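Local coordinates for putative DNA binding protein (Bacteroides thetaiotaomicron VPI-5482, PDB 3HTN) that binds metal ions through histidines and probably also binds DNA, at residues A34-E38 with K39-S43; Y11-G15 with N16-V20. All coordinates share one frame; numbering follows the deposited sequence.

Contact 1. Residues A34-E38 with K39-S43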
loop_
_atom_site.group_PDB
_atom_site.type_symbol
_atom_site.label_atom_id
_atom_site.label_comp_id
_atom_site.label_asym_id
_atom_site.label_seq_id
_atom_site.Cartn_x
_atom_site.Cartn_y
_atom_site.Cartn_z
ATOM N N ALA A 34 5.896 -14.075 -14.742
ATOM C CA ALA A 34 7.058 -14.887 -15.110
ATOM C C ALA A 34 7.980 -15.141 -13.908
ATOM O O ALA A 34 8.494 -16.260 -13.735
ATOM C CB ALA A 34 7.824 -14.208 -16.233
ATOM N N PHE A 35 8.161 -14.117 -13.074
ATOM C CA PHE A 35 8.948 -14.259 -11.873
ATOM C C PHE A 35 8.375 -15.305 -10.922
ATOM O O PHE A 35 9.079 -16.173 -10.450
ATOM C CB PHE A 35 9.041 -12.927 -11.137
ATOM C CG PHE A 35 9.849 -13.035 -9.912
ATOM C CD1 PHE A 35 11.208 -13.076 -10.011
ATOM C CD2 PHE A 35 9.254 -13.192 -8.667
ATOM C CE1 PHE A 35 11.987 -13.247 -8.895
ATOM C CE2 PHE A 35 10.020 -13.384 -7.564
ATOM C CZ PHE A 35 11.389 -13.389 -7.672
ATOM N N CYS A 36 7.089 -15.185 -10.630
ATOM C CA CYS A 36 6.420 -16.105 -9.732
ATOM C C CYS A 36 6.454 -17.522 -10.281
ATOM O O CYS A 36 6.623 -18.482 -9.528
ATOM C CB CYS A 36 4.973 -15.679 -9.485
ATOM S SG CYS A 36 4.812 -14.132 -8.586
ATOM N N LYS A 37 6.273 -17.645 -11.589
ATOM C CA LYS A 37 6.348 -18.950 -12.228
ATOM C C LYS A 37 7.760 -19.524 -12.072
ATOM O O LYS A 37 7.929 -20.679 -11.664
ATOM C CB LYS A 37 5.964 -18.846 -13.702
ATOM C CG LYS A 37 6.015 -20.184 -14.436
ATOM C CD LYS A 37 5.452 -20.108 -15.842
ATOM C CE LYS A 37 5.706 -21.427 -16.587
ATOM N NZ LYS A 37 5.095 -21.412 -17.946
ATOM N N GLU A 38 8.777 -18.722 -12.386
ATOM C CA GLU A 38 10.172 -19.163 -12.270
ATOM C C GLU A 38 10.495 -19.657 -10.858
ATOM O O GLU A 38 11.189 -20.672 -10.690
ATOM C CB GLU A 38 11.148 -18.028 -12.623
ATOM C CG GLU A 38 12.621 -18.444 -12.478
ATOM C CD GLU A 38 13.664 -17.320 -12.648
ATOM O OE1 GLU A 38 13.315 -16.161 -12.958
ATOM O OE2 GLU A 38 14.873 -17.639 -12.478
ATOM N N LYS A 39 10.006 -18.939 -9.854
ATOM C CA LYS A 39 10.302 -19.252 -8.459
ATOM C C LYS A 39 9.299 -20.204 -7.820
ATOM O O LYS A 39 9.466 -20.568 -6.658
ATOM C CB LYS A 39 10.449 -17.968 -7.637
ATOM C CG LYS A 39 11.596 -17.068 -8.102
ATOM C CD LYS A 39 12.940 -17.792 -7.972
ATOM C CE LYS A 39 14.114 -16.958 -8.325
ATOM N NZ LYS A 39 15.372 -17.773 -8.186
ATOM N N GLY A 40 8.320 -20.671 -8.587
ATOM C CA GLY A 40 7.338 -21.630 -8.093
ATOM C C GLY A 40 6.516 -21.102 -6.937
ATOM O O GLY A 40 6.166 -21.860 -6.036
ATOM N N ILE A 41 6.188 -19.808 -6.964
ATOM C CA ILE A 41 5.485 -19.192 -5.847
ATOM C C ILE A 41 4.008 -19.554 -5.959
ATOM O O ILE A 41 3.361 -19.256 -6.951
ATOM C CB ILE A 41 5.665 -17.689 -5.816
ATOM C CG1 ILE A 41 7.145 -17.355 -5.631
ATOM C CG2 ILE A 41 4.862 -17.117 -4.678
ATOM C CD1 ILE A 41 7.474 -15.882 -5.663
ATOM N N LEU A 42 3.505 -20.223 -4.934
ATOM C CA LEU A 42 2.131 -20.716 -4.931
ATOM C C LEU A 42 1.140 -19.669 -4.447
ATOM O O LEU A 42 -0.002 -19.633 -4.907
ATOM C CB LEU A 42 2.058 -21.957 -4.036
ATOM C CG LEU A 42 2.997 -23.113 -4.386
ATOM C CD1 LEU A 42 2.866 -24.202 -3.350
ATOM C CD2 LEU A 42 2.661 -23.612 -5.780
ATOM N N SER A 43 1.576 -18.873 -3.473
ATOM C CA SER A 43 0.798 -17.768 -2.950
ATOM C C SER A 43 1.751 -16.784 -2.307
ATOM O O SER A 43 2.915 -17.116 -2.017
ATOM C CB SER A 43 -0.273 -18.226 -1.955
ATOM O OG SER A 43 0.308 -18.678 -0.748
HETATM O O HOH W 1 15.224 -19.858 -10.716
#

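Contact 2. Residues Y11-G15 with N16-V20. With SO4 (sulfate ion), chain F.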
loop_
_atom_site.group_PDB
_atom_site.type_symbol
_atom_site.label_atom_id
_atom_site.label_comp_id
_atom_site.label_asym_id
_atom_site.label_seq_id
_atom_site.Cartn_x
_atom_site.Cartn_y
_atom_site.Cartn_z
ATOM N N TYR A 11 16.696 -9.835 -9.563
ATOM C CA TYR A 11 16.141 -9.975 -8.229
ATOM C C TYR A 11 17.180 -10.319 -7.171
ATOM O O TYR A 11 18.290 -10.730 -7.494
ATOM C CB TYR A 11 15.037 -11.034 -8.227
ATOM C CG TYR A 11 15.567 -12.404 -8.486
ATOM C CD1 TYR A 11 15.709 -12.868 -9.784
ATOM C CD2 TYR A 11 15.926 -13.240 -7.437
ATOM C CE1 TYR A 11 16.212 -14.118 -10.040
ATOM C CE2 TYR A 11 16.438 -14.502 -7.684
ATOM C CZ TYR A 11 16.575 -14.928 -8.993
ATOM O OH TYR A 11 17.062 -16.178 -9.259
ATOM N N LYS A 12 16.785 -10.139 -5.911
ATOM C CA LYS A 12 17.572 -10.548 -4.764
ATOM C C LYS A 12 16.670 -11.254 -3.767
ATOM O O LYS A 12 15.674 -10.706 -3.342
ATOM C CB LYS A 12 18.238 -9.342 -4.096
ATOM C CG LYS A 12 19.117 -9.681 -2.910
ATOM C CD LYS A 12 19.735 -8.407 -2.362
ATOM C CE LYS A 12 20.620 -8.706 -1.173
ATOM N NZ LYS A 12 21.745 -9.620 -1.537
ATOM N N LYS A 13 17.041 -12.466 -3.381
ATOM C CA LYS A 13 16.280 -13.207 -2.392
ATOM C C LYS A 13 16.715 -12.823 -0.994
ATOM O O LYS A 13 17.909 -12.876 -0.680
ATOM C CB LYS A 13 16.478 -14.709 -2.572
ATOM C CG LYS A 13 15.563 -15.560 -1.714
ATOM C CD LYS A 13 15.731 -17.035 -2.072
ATOM C CE LYS A 13 14.831 -17.923 -1.223
ATOM N NZ LYS A 13 15.209 -17.861 0.225
ATOM N N ILE A 14 15.748 -12.485 -0.147
ATOM C CA ILE A 14 16.017 -12.135 1.258
ATOM C C ILE A 14 14.990 -12.861 2.112
ATOM O O ILE A 14 13.872 -12.393 2.270
ATOM C CB ILE A 14 15.947 -10.640 1.560
ATOM C CG1 ILE A 14 16.883 -9.839 0.646
ATOM C CG2 ILE A 14 16.362 -10.429 3.040
ATOM C CD1 ILE A 14 16.813 -8.349 0.853
ATOM N N GLY A 15 15.381 -14.015 2.635
ATOM C CA GLY A 15 14.485 -14.827 3.426
ATOM C C GLY A 15 13.289 -15.271 2.606
ATOM O O GLY A 15 13.461 -15.821 1.522
ATOM N N ASN A 16 12.093 -14.948 3.101
ATOM C CA ASN A 16 10.832 -15.322 2.460
ATOM C C ASN A 16 10.376 -14.317 1.394
ATOM O O ASN A 16 9.287 -14.471 0.844
ATOM C CB ASN A 16 9.726 -15.507 3.528
ATOM C CG ASN A 16 9.391 -14.203 4.300
ATOM O OD1 ASN A 16 10.178 -13.258 4.331
ATOM N ND2 ASN A 16 8.220 -14.174 4.933
ATOM N N LYS A 17 11.206 -13.310 1.109
ATOM C CA LYS A 17 10.890 -12.284 0.143
ATOM C C LYS A 17 11.917 -12.214 -0.967
ATOM O O LYS A 17 13.040 -12.714 -0.844
ATOM C CB LYS A 17 10.830 -10.930 0.850
ATOM C CG LYS A 17 9.684 -10.854 1.831
ATOM C CD LYS A 17 9.564 -9.499 2.476
ATOM C CE LYS A 17 8.644 -9.568 3.680
ATOM N NZ LYS A 17 9.384 -10.163 4.832
ATOM N N TYR A 18 11.506 -11.575 -2.051
ATOM C CA TYR A 18 12.371 -11.263 -3.156
ATOM C C TYR A 18 12.193 -9.799 -3.491
ATOM O O TYR A 18 11.083 -9.311 -3.550
ATOM C CB TYR A 18 12.026 -12.069 -4.393
ATOM C CG TYR A 18 12.135 -13.559 -4.257
ATOM C CD1 TYR A 18 13.308 -14.205 -4.576
ATOM C CD2 TYR A 18 11.037 -14.334 -3.869
ATOM C CE1 TYR A 18 13.403 -15.588 -4.481
ATOM C CE2 TYR A 18 11.127 -15.701 -3.780
ATOM C CZ TYR A 18 12.306 -16.319 -4.087
ATOM O OH TYR A 18 12.399 -17.691 -3.980
ATOM N N ILE A 19 13.299 -9.110 -3.706
ATOM C CA ILE A 19 13.269 -7.755 -4.206
ATOM C C ILE A 19 13.433 -7.913 -5.703
ATOM O O ILE A 19 14.466 -8.421 -6.154
ATOM C CB ILE A 19 14.403 -6.878 -3.621
ATOM C CG1 ILE A 19 14.382 -6.928 -2.090
ATOM C CG2 ILE A 19 14.305 -5.472 -4.125
ATOM C CD1 ILE A 19 13.033 -6.822 -1.442
ATOM N N VAL A 20 12.429 -7.475 -6.458
ATOM C CA VAL A 20 12.427 -7.639 -7.904
ATOM C C VAL A 20 12.534 -6.287 -8.576
ATOM O O VAL A 20 11.742 -5.392 -8.292
ATOM C CB VAL A 20 11.174 -8.365 -8.369
ATOM C CG1 VAL A 20 11.182 -8.574 -9.880
ATOM C CG2 VAL A 20 11.055 -9.685 -7.615
HETATM S S SO4 F . 7.567 -11.199 7.685
HETATM O O1 SO4 F . 7.639 -12.009 6.472
HETATM O O2 SO4 F . 8.908 -10.763 8.059
HETATM O O3 SO4 F . 6.997 -11.989 8.771
HETATM O O4 SO4 F . 6.721 -10.024 7.430
HETATM O O HOH W 2 12.493 -11.399 4.514
HETATM O O HOH W 3 12.010 -15.881 -0.834
#

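Contact 1. Residues A34-E38 with K39-S43
The carbonyl oxygen of Cys36 accepts the backbone N-H of Ile41 at 2.9 Å (Cys36 O to Ile41 N), nearly straight with 166° at the hydrogen. Lys39 N donates an i to i-4 helical bond to Phe35 O at 3.0 Å. Gly40 N reaches Lys37 O over 3.1 Å, but from above the carbonyl plane rather than along a lone pair. Gly40 itself has positive phi (61°), which turns the chain out of the helix and brings Ile41 back against Cys36, CB to CB at 4.2 Å. With CG anti to the backbone N (chi1 -179°), the Phe35 ring lies where CG of Lys39 comes over one face, 4.0 Å from the centroid and offset toward the rim. CD1 of Ile41 packs obliquely at CE2 of the same ring. Replacing Phe35 by an alanine would probably leave CG of Lys39 without the ring face it rests on and open a gap beside Ile41 and the edge-to-face partners Tyr9, Tyr11 and Tyr18. The charged ends are held mainly elsewhere, Glu38 by Tyr9 and Lys39 by Tyr11, although one water bridges Glu38 OE2 and Lys39 NZ. The whole is a Schellman motif, with its hydrophobic Cys36-Ile41 contact, ending helix 28-39.

Contact 2. Residues Y11-G15 with N16-V20
Strands 11-14 and 17-20 run antiparallel at 160°, their axes 4.6 Å apart at closest approach, with Lys12-Ile19 and Ile14-Lys17 as hydrogen-bonded pairs. Ile14 N donates to Lys17 O at 2.8 Å, while Lys17 N returns to Ile14 O, closing the turn. On the face carrying Tyr11, Lys13 and Tyr18, the two tyrosines lie side by side and point the same way, CD2 of Tyr11 standing 4.0 Å from CD1 of Tyr18. The aliphatic chain of Lys13 crosses the Tyr18 ring obliquely, CG 3.5 Å from CE1; Lys13 has two conformers, and the bond from NZ to Gly15 O made by bending at chi4 (-64°) in one of them is therefore doubtful. Beyond the hairpin, strand 17-22 pairs with strand 120-127. The other face pairs CD1 of Ile14 with CG1 of Ile19, and both pack on Tyr128 of the second subunit. At the turn, Asn16 ND2 donates an almost straight bond (174°) to sulfate O1 at 2.7 Å. Lys17 NZ also bonds sulfate O1 at 3.0 Å, as well as Asn16 OD1, and forms a salt bridge to Glu126 of the second subunit. Asn16 of the second and third subunits also bind this sulfate, probably from the crystallisation liquor, placing the turns around a shared anion. The arrangement is a beta hairpin with a two-residue loop, Gly15-Asn16, in a type II' turn, Gly15 taking the positive-phi position.

Contact 2 comes first along the chain: its hairpin, strands 9-14 and 17-22, forms one margin of the nine-stranded antiparallel sheet within this chain. Helix 28-39 follows, and contact 1 is its C-terminal end, leading into strand 44-52. Their centres lie 12 Å apart on the same side of the chain's centre, and the two touch directly. Lys39 NZ comes within 2.6 Å of Tyr11 OH, a probable hydrogen bond, and Phe35 CZ packs 3.5 Å from Tyr18 CG. The helix end therefore covers the tyrosine-bearing face of the hairpin, whereas the opposite face packs on the second subunit and the turn shares a sulfate with the second and third, so the hairpin lies between its own helix end and the second subunit.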